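Local coordinates for lysosome-associated membrane glycoprotein 1 (Mus musculus, PDB 5GV0) that is a heavily glycosylated membrane protein of lysosomes that assembles with other lysosome-associated membrane proteins, at residues Asn26-Lys31 with Thr36-Phe41; Asn56-Lys61 with Gln143-Asp148. All blocks are in the same frame, centred on the assembly; numbering follows the deposited sequence.

Contact 1: residues Asn26-Lys31 with Thr36-Phe41; sequences NITYLK and TVTRAF
The Tyr29 ring carries CG1 of Val37 over one face, a CH-pi contact with the methyl 3.7 Å from the ring centroid and offset toward the rim. The guanidinium of Arg39 has Val37 CG2 over the centre of one face, while at its edge, in plane, NE donates a nearly straight hydrogen bond to Tyr29 OH (2.8 Å, 168°). Ring and guanidinium planes are turned 53° apart. Asp95 takes both groups from outside, hydrogen-bonded to Tyr29 OH and salt-bridged to Arg39 NH1, which helps fix the rotation of each. The ring gets there because Tyr29 CG sits between its backbone N and carbonyl carbon (chi1 68°). Phe41 meets Ile27 CG2 at its edge, CE2 lying 3.5 Å from that methyl.

The strands form an antiparallel beta hairpin, in which Ile27 with Arg39 and Tyr29 with Val37 are hydrogen-bonded pairs, Tyr29 N to Val37 O at 2.9 Å and the other three bonds alike. On the face of Asn26, Thr28 and Thr38, the hydroxyls of Thr28 and Thr38 bond to each other, OG1 to OG1 at 2.8 Å. Beside them the Thr28 and Thr36 CG2 methyls press together at a tight 3.5 Å.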
ATOM      1  N   ASN A  26      10.343  -4.806   0.715  1.00  9.16           N
ATOM      2  CA  ASN A  26      11.429  -5.772   0.664  1.00 12.50           C
ATOM      3  C   ASN A  26      12.038  -5.695  -0.728  1.00 12.70           C
ATOM      4  O   ASN A  26      11.396  -6.072  -1.714  1.00 11.46           O
ATOM      5  CB  ASN A  26      10.911  -7.182   0.987  1.00 13.01           C
ATOM      6  CG  ASN A  26      12.007  -8.239   1.003  1.00 28.35           C
ATOM      7  OD1 ASN A  26      12.899  -8.248   0.159  1.00 24.13           O
ATOM      8  ND2 ASN A  26      11.924  -9.152   1.964  1.00 41.96           N
ATOM      9  N   ILE A  27      13.256  -5.174  -0.818  1.00 13.16           N
ATOM     10  CA  ILE A  27      13.860  -4.925  -2.121  1.00 11.65           C
ATOM     11  C   ILE A  27      15.205  -5.627  -2.280  1.00 13.03           C
ATOM     12  O   ILE A  27      16.086  -5.556  -1.412  1.00 13.70           O
ATOM     13  CB  ILE A  27      14.017  -3.406  -2.388  1.00 12.65           C
ATOM     14  CG1 ILE A  27      14.570  -3.179  -3.794  1.00 19.40           C
ATOM     15  CG2 ILE A  27      14.877  -2.728  -1.321  1.00 15.51           C
ATOM     16  CD1 ILE A  27      14.253  -1.820  -4.352  1.00 32.39           C
ATOM     17  N   THR A  28      15.334  -6.340  -3.393  1.00 12.41           N
ATOM     18  CA  THR A  28      16.580  -6.986  -3.764  1.00 14.73           C
ATOM     19  C   THR A  28      17.209  -6.184  -4.892  1.00 16.87           C
ATOM     20  O   THR A  28      16.545  -5.889  -5.881  1.00 17.93           O
ATOM     21  CB  THR A  28      16.341  -8.435  -4.197  1.00 15.38           C
ATOM     22  OG1 THR A  28      15.751  -9.162  -3.112  1.00 18.07           O
ATOM     23  CG2 THR A  28      17.643  -9.102  -4.600  1.00 17.49           C
ATOM     24  N   TYR A  29      18.478  -5.812  -4.745  1.00 15.04           N
ATOM     25  CA  TYR A  29      19.124  -4.995  -5.763  1.00 13.63           C
ATOM     26  C   TYR A  29      20.631  -5.211  -5.840  1.00 16.25           C
ATOM     27  O   TYR A  29      21.238  -5.795  -4.948  1.00 17.19           O
ATOM     28  CB  TYR A  29      18.820  -3.513  -5.521  1.00 15.42           C
ATOM     29  CG  TYR A  29      19.430  -2.909  -4.273  1.00 18.31           C
ATOM     30  CD1 TYR A  29      18.818  -3.047  -3.031  1.00 15.40           C
ATOM     31  CD2 TYR A  29      20.603  -2.163  -4.344  1.00 20.67           C
ATOM     32  CE1 TYR A  29      19.364  -2.474  -1.897  1.00 15.44           C
ATOM     33  CE2 TYR A  29      21.156  -1.588  -3.214  1.00 17.62           C
ATOM     34  CZ  TYR A  29      20.532  -1.746  -1.995  1.00 17.55           C
ATOM     35  OH  TYR A  29      21.068  -1.177  -0.865  1.00 18.61           O
ATOM     36  N   LEU A  30      21.211  -4.736  -6.938  1.00 20.66           N
ATOM     37  CA  LEU A  30      22.647  -4.811  -7.174  1.00 21.05           C
ATOM     38  C   LEU A  30      23.358  -3.595  -6.608  1.00 24.47           C
ATOM     39  O   LEU A  30      23.023  -2.462  -6.953  1.00 21.82           O
ATOM     40  CB  LEU A  30      22.931  -4.918  -8.674  1.00 24.17           C
ATOM     41  CG  LEU A  30      22.669  -6.263  -9.346  1.00 31.37           C
ATOM     42  CD1 LEU A  30      22.821  -6.146 -10.856  1.00 44.32           C
ATOM     43  CD2 LEU A  30      23.616  -7.310  -8.793  1.00 36.96           C
ATOM     44  N   LYS A  31      24.339  -3.833  -5.744  1.00 25.27           N
ATOM     45  CA  LYS A  31      25.147  -2.754  -5.183  1.00 24.79           C
ATOM     46  C   LYS A  31      26.226  -2.319  -6.173  1.00 32.50           C
ATOM     47  O   LYS A  31      26.426  -2.961  -7.205  1.00 32.33           O
ATOM     48  CB  LYS A  31      25.783  -3.188  -3.862  1.00 28.18           C
ATOM     49  CG  LYS A  31      24.779  -3.622  -2.806  1.00 25.07           C
ATOM     50  CD  LYS A  31      25.423  -3.731  -1.432  1.00 27.05           C
ATOM     51  CE  LYS A  31      26.535  -4.764  -1.414  1.00 43.47           C
ATOM     52  NZ  LYS A  31      27.267  -4.745  -0.115  1.00 35.85           N
ATOM     53  N   THR A  36      24.703  -8.613  -5.003  1.00 26.42           N
ATOM     54  CA  THR A  36      23.266  -8.529  -4.763  1.00 21.67           C
ATOM     55  C   THR A  36      22.992  -8.455  -3.266  1.00 21.82           C
ATOM     56  O   THR A  36      23.623  -9.161  -2.480  1.00 22.71           O
ATOM     57  CB  THR A  36      22.538  -9.744  -5.368  1.00 23.67           C
ATOM     58  OG1 THR A  36      22.753  -9.772  -6.785  1.00 31.91           O
ATOM     59  CG2 THR A  36      21.056  -9.669  -5.096  1.00 23.41           C
ATOM     60  N   VAL A  37      22.064  -7.589  -2.865  1.00 17.61           N
ATOM     61  CA  VAL A  37      21.667  -7.495  -1.465  1.00 16.61           C
ATOM     62  C   VAL A  37      20.141  -7.372  -1.358  1.00 14.44           C
ATOM     63  O   VAL A  37      19.484  -6.869  -2.267  1.00 14.58           O
ATOM     64  CB  VAL A  37      22.353  -6.296  -0.764  1.00 16.27           C
ATOM     65  CG1 VAL A  37      21.766  -4.973  -1.237  1.00 15.35           C
ATOM     66  CG2 VAL A  37      22.248  -6.421   0.744  1.00 18.98           C
ATOM     67  N   THR A  38      19.587  -7.864  -0.256  1.00 13.51           N
ATOM     68  CA  THR A  38      18.162  -7.723   0.023  1.00 12.88           C
ATOM     69  C   THR A  38      17.986  -6.947   1.320  1.00 12.05           C
ATOM     70  O   THR A  38      18.566  -7.303   2.342  1.00 12.80           O
ATOM     71  CB  THR A  38      17.479  -9.090   0.127  1.00 13.57           C
ATOM     72  OG1 THR A  38      17.619  -9.776  -1.122  1.00 14.34           O
ATOM     73  CG2 THR A  38      16.004  -8.939   0.451  1.00 15.12           C
ATOM     74  N   ARG A  39      17.212  -5.868   1.269  1.00 11.19           N
ATOM     75  CA  ARG A  39      16.975  -5.024   2.437  1.00 11.64           C
ATOM     76  C   ARG A  39      15.496  -4.745   2.643  1.00 13.87           C
ATOM     77  O   ARG A  39      14.707  -4.730   1.687  1.00 13.52           O
ATOM     78  CB  ARG A  39      17.711  -3.682   2.314  1.00 13.62           C
ATOM     79  CG  ARG A  39      19.216  -3.781   2.089  1.00 14.09           C
ATOM     80  CD  ARG A  39      19.867  -2.412   2.282  1.00 15.75           C
ATOM     81  NE  ARG A  39      21.205  -2.334   1.695  1.00 17.52           N
ATOM     82  CZ  ARG A  39      22.310  -2.773   2.287  1.00 16.76           C
ATOM     83  NH1 ARG A  39      23.480  -2.658   1.672  1.00 20.08           N
ATOM     84  NH2 ARG A  39      22.243  -3.338   3.481  1.00 19.44           N
ATOM     85  N   ALA A  40      15.125  -4.507   3.893  1.00 10.88           N
ATOM     86  CA  ALA A  40      13.773  -4.084   4.225  1.00 12.23           C
ATOM     87  C   ALA A  40      13.757  -2.617   4.599  1.00 13.73           C
ATOM     88  O   ALA A  40      14.605  -2.144   5.353  1.00 15.22           O
ATOM     89  CB  ALA A  40      13.206  -4.917   5.356  1.00 14.00           C
ATOM     90  N   PHE A  41      12.778  -1.901   4.060  1.00 12.11           N
ATOM     91  CA  PHE A  41      12.556  -0.505   4.396  1.00 13.54           C
ATOM     92  C   PHE A  41      11.143  -0.359   4.923  1.00 14.96           C
ATOM     93  O   PHE A  41      10.174  -0.487   4.168  1.00 13.17           O
ATOM     94  CB  PHE A  41      12.776   0.388   3.178  1.00 14.93           C
ATOM     95  CG  PHE A  41      14.183   0.376   2.673  1.00 17.33           C
ATOM     96  CD1 PHE A  41      15.132   1.224   3.220  1.00 25.10           C
ATOM     97  CD2 PHE A  41      14.565  -0.487   1.663  1.00 15.17           C
ATOM     98  CE1 PHE A  41      16.435   1.209   2.762  1.00 22.61           C
ATOM     99  CE2 PHE A  41      15.870  -0.501   1.206  1.00 18.79           C
ATOM    100  CZ  PHE A  41      16.800   0.348   1.761  1.00 19.34           C
TER

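Contact 2: residues Asn56-Lys61 with Gln143-Asp148; sequences NLVTLK and QAFKVD. With NAG (2-acetamido-2-deoxy-beta-D-glucopyranose), chain E; SO4 (sulfate ion), chain C.
Phe145, whose backbone has the positive phi (80°) rare outside glycine, reaches across from the end of strand 140-144 and lays one face of its ring against a methyl of Val58, with its edge against the backbone just before it. Val58 CG2 stands over that face, 3.7 Å from the ring centroid and 15° off the normal, a CH-pi contact displaced toward the rim near CE1. The two side chains lie alongside each other and run in opposite senses. At the ring edge, near its plane, lie backbone atoms of the other segment: Asn56 O is 3.6 Å from Phe145 CZ, and Leu57 N is 3.7 Å from Phe145 CE1. No hydrogen bond joins the segments, which meet through this one aromatic side chain. With Phe145 CG beside the backbone N (chi1 -66°), the ring is turned toward residues 56-58, although CB itself does not point there.

The contact bridges the two beta-sheets of the luminal domain: strand 57-64 belongs to the antiparallel sheet and strand 140-144 to the mixed one. Met75 and Phe82 of the antiparallel sheet also touch the Phe145 side chain, so an aromatic from just past the end of a mixed-sheet strand is packed among side chains of the antiparallel sheet.

Where the chain enters strand 57-64, a sulfate, probably from the crystallisation liquor, is gripped by Asn56 N and Leu57 N, which share its O4 at 2.8 Å each, while Asn56 ND2 reaches O2; Ile55 N bonds to it as well. Spanning Phe145 in the sequence, Gln143 NE2 donates to Lys146 O with the acceptor in its amide plane (2.8 Å), tying the backbone after Phe145 back to the strand end, and Gln143 OE1 accepts from Gly153 N. Lys61 NZ makes a weak hydrogen bond to O7 of a protein-linked NAG.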
ATOM      1  N   ASN A  56     -13.157   5.673  -9.689  1.00 13.95           N
ATOM      2  CA  ASN A  56     -12.460   4.520 -10.274  1.00 14.87           C
ATOM      3  C   ASN A  56     -11.096   4.283  -9.643  1.00 15.74           C
ATOM      4  O   ASN A  56     -10.602   3.148  -9.614  1.00 15.15           O
ATOM      5  CB  ASN A  56     -12.282   4.688 -11.787  1.00 14.31           C
ATOM      6  CG  ASN A  56     -13.601   4.784 -12.522  1.00 19.17           C
ATOM      7  OD1 ASN A  56     -14.395   3.845 -12.518  1.00 19.88           O
ATOM      8  ND2 ASN A  56     -13.840   5.923 -13.161  1.00 21.17           N
ATOM      9  N   LEU A  57     -10.496   5.357  -9.141  1.00 11.91           N
ATOM     10  CA  LEU A  57      -9.139   5.310  -8.616  1.00 11.19           C
ATOM     11  C   LEU A  57      -8.999   6.105  -7.335  1.00 10.43           C
ATOM     12  O   LEU A  57      -9.341   7.288  -7.287  1.00 12.07           O
ATOM     13  CB  LEU A  57      -8.151   5.844  -9.653  1.00 12.44           C
ATOM     14  CG  LEU A  57      -6.707   6.042  -9.188  1.00 13.36           C
ATOM     15  CD1 LEU A  57      -6.034   4.699  -8.950  1.00 15.32           C
ATOM     16  CD2 LEU A  57      -5.918   6.864 -10.197  1.00 17.78           C
ATOM     17  N   VAL A  58      -8.466   5.455  -6.306  1.00  9.11           N
ATOM     18  CA  VAL A  58      -8.144   6.107  -5.039  1.00  8.76           C
ATOM     19  C   VAL A  58      -6.668   5.884  -4.763  1.00  9.77           C
ATOM     20  O   VAL A  58      -6.182   4.759  -4.911  1.00 10.99           O
ATOM     21  CB  VAL A  58      -9.004   5.545  -3.883  1.00  9.91           C
ATOM     22  CG1 VAL A  58      -8.434   5.934  -2.530  1.00 11.26           C
ATOM     23  CG2 VAL A  58     -10.437   6.021  -4.013  1.00 11.56           C
ATOM     24  N   THR A  59      -5.939   6.927  -4.380  1.00  9.45           N
ATOM     25  CA  THR A  59      -4.506   6.757  -4.148  1.00 10.32           C
ATOM     26  C   THR A  59      -4.083   7.193  -2.764  1.00 10.96           C
ATOM     27  O   THR A  59      -4.715   8.053  -2.135  1.00 11.90           O
ATOM     28  CB  THR A  59      -3.650   7.539  -5.165  1.00 12.36           C
ATOM     29  OG1 THR A  59      -3.789   8.948  -4.929  1.00 13.20           O
ATOM     30  CG2 THR A  59      -4.044   7.205  -6.596  1.00 14.14           C
ATOM     31  N   LEU A  60      -2.999   6.582  -2.301  1.00 10.57           N
ATOM     32  CA  LEU A  60      -2.320   6.975  -1.073  1.00  8.71           C
ATOM     33  C   LEU A  60      -0.827   7.005  -1.345  1.00 11.54           C
ATOM     34  O   LEU A  60      -0.265   6.005  -1.798  1.00 12.42           O
ATOM     35  CB  LEU A  60      -2.636   6.002   0.060  1.00 10.38           C
ATOM     36  CG  LEU A  60      -1.919   6.282   1.386  1.00 11.65           C
ATOM     37  CD1 LEU A  60      -2.462   7.545   2.047  1.00 12.19           C
ATOM     38  CD2 LEU A  60      -2.040   5.090   2.315  1.00 16.46           C
ATOM     39  N   LYS A  61      -0.186   8.142  -1.085  1.00 11.29           N
ATOM     40  CA  LYS A  61       1.251   8.269  -1.278  1.00 10.34           C
ATOM     41  C   LYS A  61       1.948   8.539   0.047  1.00 12.45           C
ATOM     42  O   LYS A  61       1.576   9.449   0.782  1.00 13.71           O
ATOM     43  CB  LYS A  61       1.578   9.374  -2.277  1.00 10.19           C
ATOM     44  CG  LYS A  61       3.056   9.466  -2.621  1.00 16.06           C
ATOM     45  CD  LYS A  61       3.351  10.618  -3.560  1.00 19.08           C
ATOM     46  CE  LYS A  61       2.749  10.407  -4.937  1.00 24.34           C
ATOM     47  NZ  LYS A  61       3.243  11.450  -5.885  1.00 27.32           N
ATOM     48  N   GLN A 143     -10.055   0.559   3.903  1.00  9.40           N
ATOM     49  CA  GLN A 143     -11.323   0.724   3.210  1.00  9.27           C
ATOM     50  C   GLN A 143     -11.217   1.848   2.185  1.00 10.29           C
ATOM     51  O   GLN A 143     -10.780   2.957   2.522  1.00 11.14           O
ATOM     52  CB  GLN A 143     -12.432   1.006   4.217  1.00  8.59           C
ATOM     53  CG  GLN A 143     -13.827   1.099   3.603  1.00 12.28           C
ATOM     54  CD  GLN A 143     -14.895   1.147   4.673  1.00  9.25           C
ATOM     55  OE1 GLN A 143     -14.698   0.637   5.776  1.00 11.27           O
ATOM     56  NE2 GLN A 143     -16.033   1.772   4.362  1.00 12.20           N
ATOM     57  N   ALA A 144     -11.598   1.559   0.944  1.00  9.16           N
ATOM     58  CA  ALA A 144     -11.499   2.517  -0.146  1.00 10.12           C
ATOM     59  C   ALA A 144     -12.856   2.763  -0.799  1.00 11.04           C
ATOM     60  O   ALA A 144     -13.717   1.872  -0.825  1.00 12.43           O
ATOM     61  CB  ALA A 144     -10.488   2.029  -1.189  1.00 11.91           C
ATOM     62  N   PHE A 145     -13.006   3.992  -1.296  1.00 10.98           N
ATOM     63  CA  PHE A 145     -14.147   4.496  -2.063  1.00 11.95           C
ATOM     64  C   PHE A 145     -15.290   4.869  -1.123  1.00 13.72           C
ATOM     65  O   PHE A 145     -15.317   5.987  -0.621  1.00 20.86           O
ATOM     66  CB  PHE A 145     -14.563   3.500  -3.160  1.00 12.25           C
ATOM     67  CG  PHE A 145     -13.508   3.339  -4.231  1.00 10.81           C
ATOM     68  CD1 PHE A 145     -13.444   4.235  -5.288  1.00 10.56           C
ATOM     69  CD2 PHE A 145     -12.549   2.341  -4.144  1.00 11.09           C
ATOM     70  CE1 PHE A 145     -12.458   4.126  -6.253  1.00 12.13           C
ATOM     71  CE2 PHE A 145     -11.554   2.226  -5.106  1.00 13.30           C
ATOM     72  CZ  PHE A 145     -11.510   3.123  -6.164  1.00 12.92           C
ATOM     73  N   LYS A 146     -16.214   3.957  -0.861  1.00 13.69           N
ATOM     74  CA  LYS A 146     -17.339   4.278   0.010  1.00 15.07           C
ATOM     75  C   LYS A 146     -16.938   4.227   1.485  1.00 14.31           C
ATOM     76  O   LYS A 146     -16.487   3.195   1.980  1.00 14.91           O
ATOM     77  CB  LYS A 146     -18.498   3.325  -0.255  1.00 17.99           C
ATOM     78  CG  LYS A 146     -19.773   3.646   0.507  1.00 24.48           C
ATOM     79  CD  LYS A 146     -20.932   2.846  -0.072  1.00 25.27           C
ATOM     80  CE  LYS A 146     -22.224   3.114   0.679  1.00 36.91           C
ATOM     81  NZ  LYS A 146     -22.123   2.703   2.107  1.00 36.84           N
ATOM     82  N   VAL A 147     -17.083   5.358   2.174  1.00 14.45           N
ATOM     83  CA  VAL A 147     -16.900   5.421   3.617  1.00 13.17           C
ATOM     84  C   VAL A 147     -18.099   6.135   4.247  1.00 16.56           C
ATOM     85  O   VAL A 147     -18.460   7.241   3.838  1.00 19.32           O
ATOM     86  CB  VAL A 147     -15.598   6.151   4.004  1.00 13.34           C
ATOM     87  CG1 VAL A 147     -15.491   6.286   5.520  1.00 14.01           C
ATOM     88  CG2 VAL A 147     -14.389   5.407   3.441  1.00 15.25           C
ATOM     89  N   ASP A 148     -18.716   5.487   5.230  1.00 16.22           N
ATOM     90  CA  ASP A 148     -19.909   6.016   5.880  1.00 17.85           C
ATOM     91  C   ASP A 148     -19.576   6.520   7.275  1.00 17.00           C
ATOM     92  O   ASP A 148     -18.894   5.842   8.039  1.00 15.07           O
ATOM     93  CB  ASP A 148     -20.992   4.944   5.955  1.00 14.82           C
ATOM     94  CG  ASP A 148     -21.402   4.437   4.594  1.00 25.51           C
ATOM     95  OD1 ASP A 148     -21.682   5.269   3.706  1.00 27.15           O
ATOM     96  OD2 ASP A 148     -21.425   3.202   4.402  1.00 28.21           O
TER
HETATM   97  C1  NAG E 404       8.126   9.159  -9.429  1.00 18.85           C
HETATM   98  C2  NAG E 404       6.731   9.607  -8.995  1.00 19.74           C
HETATM   99  C3  NAG E 404       5.938  10.112 -10.198  1.00 24.39           C
HETATM  100  C4  NAG E 404       6.730  11.172 -10.953  1.00 37.13           C
HETATM  101  C5  NAG E 404       8.114  10.638 -11.301  1.00 26.92           C
HETATM  102  C6  NAG E 404       8.995  11.671 -11.962  1.00 35.64           C
HETATM  103  C7  NAG E 404       5.624   8.560  -7.064  1.00 23.98           C
HETATM  104  C8  NAG E 404       4.930   7.335  -6.553  1.00 23.44           C
HETATM  105  N2  NAG E 404       6.026   8.517  -8.338  1.00 19.87           N
HETATM  106  O3  NAG E 404       4.712  10.669  -9.742  1.00 26.66           O
HETATM  107  O4  NAG E 404       6.050  11.524 -12.152  1.00 37.28           O
HETATM  108  O5  NAG E 404       8.782  10.226 -10.101  1.00 24.46           O
HETATM  109  O6  NAG E 404       9.386  12.683 -11.043  1.00 47.24           O
HETATM  110  O7  NAG E 404       5.807   9.547  -6.357  1.00 27.32           O
HETATM  111  S   SO4 C 402     -11.844   8.727 -11.342  1.00 20.43           S
HETATM  112  O1  SO4 C 402     -13.162   9.238 -10.978  1.00 23.26           O
HETATM  113  O2  SO4 C 402     -11.932   8.055 -12.636  1.00 24.99           O
HETATM  114  O3  SO4 C 402     -10.893   9.830 -11.442  1.00 22.26           O
HETATM  115  O4  SO4 C 402     -11.411   7.773 -10.322  1.00 17.74           O

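Contacts 1 and 2 lie on opposite sides of the chain's centre, their own centres 30 Å apart and their nearest atoms about 13 Å apart, without touching. They follow in series: the hairpin of contact 1 closes before strand 57-64 of contact 2 begins, and residues 143-148 return 82 positions later. The mixed sheet links them, since strand 14-30, which carries Asn26-Leu30, pairs antiparallel with strand 140-144, which ends at Ala144. In this all-beta luminal domain, contact 1 pairs two neighbouring strands within the mixed sheet at the surface, whereas contact 2 packs that sheet on the antiparallel one.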